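PDB 1YJG: surface protein VspA from Borrelia turicatae, which is an outer-membrane lipoprotein, here its helical core, that probably helps the spirochaete evade host immunity through switching among antigenically distinct variable surface proteins. Local coordinates for residues S13-D16 against V17-L20; I58-V61 against D62-A66; D45-A48 against K49-S52. One frame throughout, in Å; residues are numbered along the deposited sequence.

Contact 1: residues S13-D16 against V17-L20; sequences SVKD and VHTL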
loop_
_atom_site.group_PDB
_atom_site.type_symbol
_atom_site.label_atom_id
_atom_site.label_comp_id
_atom_site.label_asym_id
_atom_site.label_seq_id
_atom_site.Cartn_x
_atom_site.Cartn_y
_atom_site.Cartn_z
ATOM N N SER A 13 9.018 -7.747 -7.077
ATOM C CA SER A 13 9.025 -7.886 -5.633
ATOM C C SER A 13 9.454 -6.614 -4.951
ATOM O O SER A 13 8.898 -6.245 -3.916
ATOM C CB SER A 13 9.955 -9.028 -5.213
ATOM O OG SER A 13 9.383 -10.283 -5.539
ATOM N N VAL A 14 10.457 -5.954 -5.520
ATOM C CA VAL A 14 10.971 -4.712 -4.972
ATOM C C VAL A 14 9.945 -3.597 -5.196
ATOM O O VAL A 14 9.713 -2.777 -4.304
ATOM C CB VAL A 14 12.343 -4.349 -5.581
ATOM C CG1 VAL A 14 12.804 -2.964 -5.121
ATOM C CG2 VAL A 14 13.382 -5.395 -5.188
ATOM N N LYS A 15 9.333 -3.579 -6.376
ATOM C CA LYS A 15 8.321 -2.575 -6.719
ATOM C C LYS A 15 7.194 -2.679 -5.700
ATOM O O LYS A 15 6.705 -1.672 -5.189
ATOM C CB LYS A 15 7.784 -2.801 -8.144
ATOM C CG LYS A 15 6.758 -1.767 -8.650
ATOM C CD LYS A 15 7.205 -0.307 -8.427
ATOM C CE LYS A 15 6.145 0.678 -8.930
ATOM N NZ LYS A 15 6.591 2.081 -8.863
ATOM N N ASP A 16 6.802 -3.916 -5.409
ATOM C CA ASP A 16 5.755 -4.206 -4.451
ATOM C C ASP A 16 6.073 -3.558 -3.092
ATOM O O ASP A 16 5.259 -2.829 -2.540
ATOM C CB ASP A 16 5.636 -5.717 -4.322
ATOM C CG ASP A 16 4.524 -6.150 -3.413
ATOM O OD1 ASP A 16 4.795 -7.035 -2.566
ATOM O OD2 ASP A 16 3.352 -5.696 -3.496
ATOM N N VAL A 17 7.267 -3.819 -2.566
ATOM C CA VAL A 17 7.679 -3.264 -1.283
ATOM C C VAL A 17 7.760 -1.720 -1.335
ATOM O O VAL A 17 7.382 -1.036 -0.389
ATOM C CB VAL A 17 9.029 -3.879 -0.827
ATOM C CG1 VAL A 17 9.632 -3.095 0.331
ATOM C CG2 VAL A 17 8.836 -5.326 -0.443
ATOM N N HIS A 18 8.232 -1.190 -2.455
ATOM C CA HIS A 18 8.375 0.244 -2.654
ATOM C C HIS A 18 7.024 0.929 -2.543
ATOM O O HIS A 18 6.874 1.940 -1.833
ATOM C CB HIS A 18 9.002 0.491 -4.019
ATOM C CG HIS A 18 9.291 1.927 -4.318
ATOM N ND1 HIS A 18 8.420 2.730 -5.024
ATOM C CD2 HIS A 18 10.385 2.687 -4.069
ATOM C CE1 HIS A 18 8.950 3.933 -5.170
ATOM N NE2 HIS A 18 10.145 3.930 -4.606
ATOM N N THR A 19 6.031 0.352 -3.216
ATOM C CA THR A 19 4.678 0.894 -3.192
ATOM C C THR A 19 4.123 0.887 -1.762
ATOM O O THR A 19 3.601 1.904 -1.302
ATOM C CB THR A 19 3.772 0.109 -4.120
ATOM O OG1 THR A 19 4.081 0.453 -5.486
ATOM C CG2 THR A 19 2.311 0.513 -3.928
ATOM N N LEU A 20 4.246 -0.246 -1.066
ATOM C CA LEU A 20 3.760 -0.342 0.309
ATOM C C LEU A 20 4.367 0.751 1.218
ATOM O O LEU A 20 3.671 1.312 2.058
ATOM C CB LEU A 20 4.066 -1.710 0.901
ATOM C CG LEU A 20 3.270 -2.897 0.344
ATOM C CD1 LEU A 20 3.672 -4.159 1.065
ATOM C CD2 LEU A 20 1.766 -2.675 0.484
HETATM O O HOH W 1 6.221 2.208 -6.336
#

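Contact 2: residues I58-V61 against D62-A66; sequences ISAV and DTKLA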
loop_
_atom_site.group_PDB
_atom_site.type_symbol
_atom_site.label_atom_id
_atom_site.label_comp_id
_atom_site.label_asym_id
_atom_site.label_seq_id
_atom_site.Cartn_x
_atom_site.Cartn_y
_atom_site.Cartn_z
ATOM N N ILE A 58 3.955 -2.073 7.304
ATOM C CA ILE A 58 5.415 -2.177 7.420
ATOM C C ILE A 58 5.827 -3.580 7.855
ATOM O O ILE A 58 6.932 -3.997 7.553
ATOM C CB ILE A 58 6.019 -1.065 8.326
ATOM C CG1 ILE A 58 5.710 0.315 7.749
ATOM C CG2 ILE A 58 7.536 -1.210 8.441
ATOM C CD1 ILE A 58 6.095 0.499 6.298
ATOM N N SER A 59 4.930 -4.308 8.531
ATOM C CA SER A 59 5.213 -5.677 8.969
ATOM C C SER A 59 5.201 -6.550 7.730
ATOM O O SER A 59 6.003 -7.467 7.614
ATOM C CB SER A 59 4.184 -6.202 9.975
ATOM O OG SER A 59 4.356 -5.573 11.230
ATOM N N ALA A 60 4.285 -6.258 6.804
ATOM C CA ALA A 60 4.174 -7.012 5.550
ATOM C C ALA A 60 5.433 -6.752 4.740
ATOM O O ALA A 60 5.965 -7.658 4.115
ATOM C CB ALA A 60 2.938 -6.597 4.761
ATOM N N VAL A 61 5.898 -5.502 4.763
ATOM C CA VAL A 61 7.108 -5.106 4.056
ATOM C C VAL A 61 8.308 -5.894 4.578
ATOM O O VAL A 61 9.100 -6.425 3.798
ATOM C CB VAL A 61 7.395 -3.607 4.260
ATOM C CG1 VAL A 61 8.843 -3.281 3.911
ATOM C CG2 VAL A 61 6.461 -2.783 3.437
ATOM N N ASP A 62 8.426 -5.963 5.901
ATOM C CA ASP A 62 9.516 -6.683 6.565
ATOM C C ASP A 62 9.527 -8.175 6.181
ATOM O O ASP A 62 10.585 -8.746 5.922
ATOM C CB ASP A 62 9.389 -6.553 8.085
ATOM C CG ASP A 62 10.684 -6.884 8.810
ATOM O OD1 ASP A 62 11.589 -6.021 8.856
ATOM O OD2 ASP A 62 10.881 -7.981 9.364
ATOM N N THR A 63 8.345 -8.780 6.143
ATOM C CA THR A 63 8.189 -10.185 5.792
ATOM C C THR A 63 8.622 -10.417 4.338
ATOM O O THR A 63 9.269 -11.408 4.041
ATOM C CB THR A 63 6.730 -10.623 5.975
ATOM O OG1 THR A 63 6.369 -10.536 7.358
ATOM C CG2 THR A 63 6.532 -12.108 5.627
ATOM N N LYS A 64 8.262 -9.495 3.448
ATOM C CA LYS A 64 8.611 -9.596 2.029
ATOM C C LYS A 64 10.113 -9.454 1.802
ATOM O O LYS A 64 10.665 -10.070 0.910
ATOM C CB LYS A 64 7.844 -8.556 1.205
ATOM C CG LYS A 64 6.338 -8.841 1.103
ATOM C CD LYS A 64 5.538 -7.615 0.711
ATOM C CE LYS A 64 4.032 -7.887 0.762
ATOM N NZ LYS A 64 3.560 -8.684 -0.385
ATOM N N LEU A 65 10.759 -8.636 2.616
ATOM C CA LEU A 65 12.191 -8.406 2.526
ATOM C C LEU A 65 12.901 -9.621 3.097
ATOM O O LEU A 65 13.954 -9.997 2.606
ATOM C CB LEU A 65 12.592 -7.127 3.285
ATOM C CG LEU A 65 12.090 -5.839 2.644
ATOM C CD1 LEU A 65 12.217 -4.631 3.581
ATOM C CD2 LEU A 65 12.813 -5.580 1.343
ATOM N N ALA A 66 12.314 -10.236 4.126
ATOM C CA ALA A 66 12.886 -11.426 4.752
ATOM C C ALA A 66 12.954 -12.535 3.698
ATOM O O ALA A 66 13.939 -13.269 3.609
ATOM C CB ALA A 66 12.062 -11.863 5.954
#

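Contact 3: residues D45-A48 against K49-S52; sequences DKNA and KLIS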
loop_
_atom_site.group_PDB
_atom_site.type_symbol
_atom_site.label_atom_id
_atom_site.label_comp_id
_atom_site.label_asym_id
_atom_site.label_seq_id
_atom_site.Cartn_x
_atom_site.Cartn_y
_atom_site.Cartn_z
ATOM N N ASP A 45 -7.495 13.972 16.192
ATOM C CA ASP A 45 -7.063 12.932 17.126
ATOM C C ASP A 45 -7.658 11.524 16.957
ATOM O O ASP A 45 -8.168 11.189 15.894
ATOM C CB ASP A 45 -7.210 13.470 18.549
ATOM C CG ASP A 45 -6.705 14.905 18.680
ATOM O OD1 ASP A 45 -5.776 15.296 17.941
ATOM O OD2 ASP A 45 -7.177 15.718 19.490
ATOM N N LYS A 46 -7.530 10.694 17.991
ATOM C CA LYS A 46 -8.032 9.318 17.974
ATOM C C LYS A 46 -7.410 8.541 16.795
ATOM O O LYS A 46 -8.086 7.757 16.122
ATOM C CB LYS A 46 -9.569 9.281 17.907
ATOM C CG LYS A 46 -10.288 10.258 18.845
ATOM C CD LYS A 46 -11.305 11.097 18.069
ATOM C CE LYS A 46 -12.074 12.060 18.970
ATOM N NZ LYS A 46 -13.492 11.627 19.190
ATOM N N ASN A 47 -6.108 8.730 16.590
ATOM C CA ASN A 47 -5.379 8.092 15.486
ATOM C C ASN A 47 -4.741 6.725 15.731
ATOM O O ASN A 47 -4.197 6.141 14.798
ATOM C CB ASN A 47 -4.280 9.045 15.000
ATOM C CG ASN A 47 -4.832 10.325 14.441
ATOM O OD1 ASN A 47 -5.433 10.328 13.372
ATOM N ND2 ASN A 47 -4.636 11.426 15.157
ATOM N N ALA A 48 -4.807 6.197 16.951
ATOM C CA ALA A 48 -4.192 4.892 17.243
ATOM C C ALA A 48 -4.361 3.786 16.184
ATOM O O ALA A 48 -3.372 3.204 15.741
ATOM C CB ALA A 48 -4.655 4.372 18.594
ATOM N N LYS A 49 -5.602 3.496 15.793
ATOM C CA LYS A 49 -5.883 2.431 14.808
ATOM C C LYS A 49 -5.280 2.659 13.426
ATOM O O LYS A 49 -5.033 1.699 12.697
ATOM C CB LYS A 49 -7.389 2.153 14.703
ATOM C CG LYS A 49 -7.845 0.927 15.502
ATOM C CD LYS A 49 -7.507 1.076 16.979
ATOM C CE LYS A 49 -8.154 0.010 17.846
ATOM N NZ LYS A 49 -8.658 0.623 19.112
ATOM N N LEU A 50 -5.097 3.924 13.056
ATOM C CA LEU A 50 -4.502 4.271 11.771
ATOM C C LEU A 50 -3.008 3.924 11.869
ATOM O O LEU A 50 -2.431 3.386 10.922
ATOM C CB LEU A 50 -4.719 5.754 11.438
ATOM C CG LEU A 50 -3.987 6.313 10.219
ATOM C CD1 LEU A 50 -4.406 5.581 8.936
ATOM C CD2 LEU A 50 -4.209 7.818 10.099
ATOM N N ILE A 51 -2.392 4.211 13.021
ATOM C CA ILE A 51 -0.983 3.887 13.208
ATOM C C ILE A 51 -0.850 2.355 13.211
ATOM O O ILE A 51 0.148 1.827 12.735
ATOM C CB ILE A 51 -0.384 4.472 14.499
ATOM C CG1 ILE A 51 -0.777 5.939 14.703
ATOM C CG2 ILE A 51 1.155 4.341 14.486
ATOM C CD1 ILE A 51 -0.579 6.836 13.497
ATOM N N SER A 52 -1.846 1.650 13.747
ATOM C CA SER A 52 -1.805 0.188 13.774
ATOM C C SER A 52 -1.770 -0.310 12.324
ATOM O O SER A 52 -1.048 -1.252 12.018
ATOM C CB SER A 52 -3.001 -0.413 14.535
ATOM O OG SER A 52 -2.988 -0.052 15.917
HETATM O O HOH W 2 -8.075 5.109 16.600
#

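Contact 1: residues S13-D16 against V17-L20
Two turns of the long helix 2-28 meet here, and Lys15, His18 and Thr19 close round one water on its flank. Water 1 accepts from Lys15 NZ at 2.6 Å and donates to Thr19 OG1 at 2.9 Å. It also bonds His18 ND1 at 2.6 Å, at the edge of the ring and in its plane. Lys15 NZ and His18 ND1 stay 4.3 Å apart, so the water joins them in place of a direct bond. The lysine chain leaves with CG anti to the backbone N (chi1 -177°) and bends at chi2 (49°). This carries CE past Thr19 OG1 at 4.0 Å. The other ring nitrogen, His18 NE2, bonds Asp140 OD1 on helix 129-155. The imidazole is thus bonded through both ring nitrogens, which should limit its rotation.

The backbone beneath is regular. Val17, His18, Thr19 and Leu20 each donate their N-H to the carbonyl four residues back. Thr19 N to Lys15 O is 2.9 Å, with an N-H...O angle of 163°.

The Asp16 carboxylate has its partners on other helices. Its OD1 makes a salt bridge with Lys64 NZ, and its OD2 bonds Thr19 OG1 of the second subunit. Thr19 OG1 in turn bonds Asp16 OD2 of that subunit, so the pair is reciprocal. Val14 and Val17 pack on Leu142 and Ile139 of helix 129-155, while Leu20 packs on helix 48-69. An apolar stripe turned to neighbouring helices and a polar flank at the subunit interface are characteristic of an amphipathic helix in a dimeric helical bundle.

Contact 2: residues I58-V61 against D62-A66
Val61 and Leu65, one turn apart on helix 48-69, supply the apolar part of this local contact. Their side chains lie side by side and point the same way, with Val61 CG1 3.6 Å from Leu65 CD1. Leu65 CG stands beside its backbone N (chi1 -69°), which sets Leu65 CG 3.3 Å from Val61 O.

The polar part centres on Ser59 O, which takes two bonds from one residue. Thr63 N and Thr63 OG1 both donate to Ser59 O, each at 3.1 Å, and they reach it from opposite faces of the carbonyl plane. Thr63 OG1 lies beside its own backbone N (chi1 -64°), which turns the hydroxyl back to the carbonyl four residues earlier. The remaining backbone bonds are the usual i to i+4 set, from Asp62 N to Ile58 O through Leu65 N to Val61 O.

Lys64 contributes its aliphatic part. Its CG and CD run along Ala60 O, at 3.3 Å and 3.4 Å. The chain bends at chi4 and leads its amine to Asp16 on helix 2-28.

Asp62 ties the helix to helix 76-98: OD2 pairs with Lys86, and OD1 bonds Ser89 and Thr90. Leu65 also packs on that helix, against Val85 and Ser89. Val61 faces helix 2-28 at Val17 and Leu20, so the stretch lies between helices 2-28 and 76-98. Ala60 packs on Glu26 of the second subunit.

Contact 3: residues D45-A48 against K49-S52
Asn47 O receives two backbone N-H groups at the start of helix 48-69. Leu50 N donates at 3.0 Å, but the bond is bent (131° at the hydrogen) and Leu50 N stands above the carbonyl plane. Ile51 N donates to Asn47 O at 3.2 Å, much straighter and nearly along the C=O axis. One residue on, Ser52 N bonds Ala48 O at 3.0 Å, in the carbonyl plane. The Asn47 carbonyl therefore takes both an i+3 and an i+4 bond.

Side chains also gather at Asn47 O. Ile51 CG1 lies beside its own backbone N (chi1 -46°), which lays it on Asn47 O at 3.4 Å. Leu50 CB reaches Asn47 O at the same distance. Water 2 spans the join from loop to helix. It donates to Lys46 O at 2.7 Å and accepts from Lys49 N at 3.1 Å, so this first-turn N-H finds its partner in the water.

The next shell fixes Asn47. Its ND2 bonds Asp110 OD1 and Val108 O, and its OD1 bonds Gly32 N, so both ends of the buried amide are held. Ile51 packs on Ala113, Ala116 and Ile117 of helix 110-117. Across the dimer, Lys49 NZ hydrogen-bonds Asp45 O and forms a salt bridge with Asp43 OD2, both of the second subunit, and Ser52 OG bonds Lys33 O of that subunit. The result is a buried helix N-terminus where a loop enters the bundle, its mixed i+3 and i+4 bonding being common in a first helical turn.

How the contacts relate
Contacts 1 and 2 touch, with centres 10 Å apart. They sit on helices 2-28 and 48-69, which meet through Asp16 OD1 and Lys64 NZ at 3.0 Å. Beside this salt bridge Leu20 CB rests on Val61 CG2 at 3.6 Å, and Val17 CG1 on Val61 CG1 at 3.7 Å. Contact 3 opens the same helix that carries contact 2; their centres are 21 Å apart and their nearest atoms about 7 Å. It does not touch contact 1, whose centre is 24 Å away. All three contacts reach the second subunit: contacts 1 and 3 with hydrogen bonds, contact 2 through packing of Ala60.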